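Local coordinates for DUF5618 domain-containing protein (PDB 3MFN), which is of unknown function but belongs to the DUF5618 family, adopts a largely helical fold and forms a two-chain assembly in the crystal, at residues 114-117 with 118-122. Residues are numbered along the deposited sequence; the frame is centred on the assembly and turned at random.
Sequences VSVY and EQLHL
Glu118 N, Gln119 N and Leu120 N each bond to the carbonyl oxygen four residues back, on Val114, Ser115 and Val116, in a regular alpha-helical ladder that then widens into a pi-type turn. At the change Tyr117 O takes two donors: Leu122 N at 3.0 Å, lying nearly along the C=O axis, and His121 N in a weak bond bent to 126°. With CG anti to the backbone N (chi1 168°), the Tyr117 ring projects outward from the helix beside His121 and Leu122. Leu122 CG sits over one face of this ring, offset toward the rim, while CD1 reaches Tyr117 CE2 at 3.5 Å. Alongside, the His121 imidazole points the same way as the phenol, its CD2 3.4 Å from Tyr117 CE1; the planes are 21° apart but slid past each other, with little overlap. An alanine in place of Tyr117 would probably leave Leu122 CD1 and His121 CD2 without their shared neighbour and the imidazole less restrained in rotation. Tyr74 of helix 63-85 meets the His121 ring and also touches the Tyr117 side chain. The buried polar flank faces the second subunit, where Ser115 OG bonds to OD2 of Asp131 of that subunit and Gln119 OE1 to NE2 of its Gln119. On this flank a water bridges one helical turn, donating to Ser115 OG and accepting from Gln119 NE2 at 2.8 Å.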
loop_
_atom_site.group_PDB
_atom_site.type_symbol
_atom_site.label_atom_id
_atom_site.label_comp_id
_atom_site.label_asym_id
_atom_site.label_seq_id
_atom_site.Cartn_x
_atom_site.Cartn_y
_atom_site.Cartn_z
ATOM N N VAL A 114 4.433 -3.059 -10.135
ATOM C CA VAL A 114 5.067 -2.175 -9.129
ATOM C C VAL A 114 4.165 -2.097 -7.872
ATOM O O VAL A 114 4.647 -2.098 -6.700
ATOM C CB VAL A 114 5.389 -0.757 -9.717
ATOM C CG1 VAL A 114 5.930 0.229 -8.593
ATOM C CG2 VAL A 114 6.457 -0.877 -10.829
ATOM N N SER A 115 2.868 -2.048 -8.121
ATOM C CA SER A 115 1.887 -2.022 -7.080
ATOM C C SER A 115 1.909 -3.334 -6.300
ATOM O O SER A 115 1.902 -3.302 -5.073
ATOM C CB SER A 115 0.508 -1.728 -7.674
ATOM O OG SER A 115 -0.390 -1.307 -6.690
ATOM N N VAL A 116 1.947 -4.480 -7.001
ATOM C CA VAL A 116 2.211 -5.752 -6.318
ATOM C C VAL A 116 3.442 -5.740 -5.415
ATOM O O VAL A 116 3.384 -6.172 -4.241
ATOM C CB VAL A 116 2.333 -6.853 -7.331
ATOM C CG1 VAL A 116 2.861 -8.137 -6.689
ATOM C CG2 VAL A 116 1.008 -7.088 -8.013
ATOM N N TYR A 117 4.558 -5.236 -5.949
ATOM C CA TYR A 117 5.785 -5.078 -5.204
ATOM C C TYR A 117 5.595 -4.213 -3.977
ATOM O O TYR A 117 5.940 -4.628 -2.855
ATOM C CB TYR A 117 6.871 -4.554 -6.108
ATOM C CG TYR A 117 8.131 -4.084 -5.409
ATOM C CD1 TYR A 117 9.133 -4.969 -5.035
ATOM C CD2 TYR A 117 8.346 -2.754 -5.196
ATOM C CE1 TYR A 117 10.290 -4.493 -4.412
ATOM C CE2 TYR A 117 9.461 -2.295 -4.576
ATOM C CZ TYR A 117 10.419 -3.143 -4.204
ATOM O OH TYR A 117 11.483 -2.590 -3.598
ATOM N N GLU A 118 4.920 -3.074 -4.150
ATOM C CA GLU A 118 4.654 -2.180 -3.033
ATOM C C GLU A 118 3.794 -2.860 -1.973
ATOM O O GLU A 118 4.150 -2.834 -0.802
ATOM C CB GLU A 118 3.967 -0.885 -3.471
ATOM C CG GLU A 118 4.863 -0.001 -4.356
ATOM C CD GLU A 118 5.980 0.632 -3.631
ATOM O OE1 GLU A 118 5.866 0.944 -2.435
ATOM O OE2 GLU A 118 6.988 0.902 -4.285
ATOM N N GLN A 119 2.689 -3.443 -2.401
ATOM C CA GLN A 119 1.705 -3.933 -1.473
ATOM C C GLN A 119 2.044 -5.259 -0.851
ATOM O O GLN A 119 1.758 -5.476 0.342
ATOM C CB GLN A 119 0.321 -4.015 -2.136
ATOM C CG GLN A 119 -0.332 -2.640 -2.569
ATOM C CD GLN A 119 -0.247 -1.588 -1.529
ATOM O OE1 GLN A 119 -0.390 -1.878 -0.352
ATOM N NE2 GLN A 119 0.063 -0.335 -1.940
ATOM N N LEU A 120 2.559 -6.188 -1.661
ATOM C CA LEU A 120 2.804 -7.535 -1.150
ATOM C C LEU A 120 4.202 -7.696 -0.610
ATOM O O LEU A 120 4.405 -8.311 0.450
ATOM C CB LEU A 120 2.508 -8.593 -2.189
ATOM C CG LEU A 120 1.106 -9.087 -2.569
ATOM C CD1 LEU A 120 -0.060 -8.118 -2.405
ATOM C CD2 LEU A 120 1.111 -9.743 -3.957
ATOM N N HIS A 121 5.193 -7.167 -1.318
ATOM C CA HIS A 121 6.562 -7.298 -0.886
ATOM C C HIS A 121 6.938 -6.287 0.220
ATOM O O HIS A 121 7.550 -6.655 1.222
ATOM C CB HIS A 121 7.541 -7.187 -2.062
ATOM C CG HIS A 121 8.974 -7.248 -1.638
ATOM N ND1 HIS A 121 9.550 -8.412 -1.131
ATOM C CD2 HIS A 121 9.939 -6.281 -1.567
ATOM C CE1 HIS A 121 10.816 -8.155 -0.802
ATOM N NE2 HIS A 121 11.068 -6.864 -1.022
ATOM N N LEU A 122 6.613 -5.000 0.056
ATOM C CA LEU A 122 7.035 -4.002 1.062
ATOM C C LEU A 122 6.068 -3.892 2.228
ATOM O O LEU A 122 6.469 -4.128 3.397
ATOM C CB LEU A 122 7.283 -2.640 0.445
ATOM C CG LEU A 122 8.427 -2.597 -0.614
ATOM C CD1 LEU A 122 8.517 -1.191 -1.403
ATOM C CD2 LEU A 122 9.864 -3.033 -0.023
HETATM O O HOH W 1 0.475 0.529 -4.574
#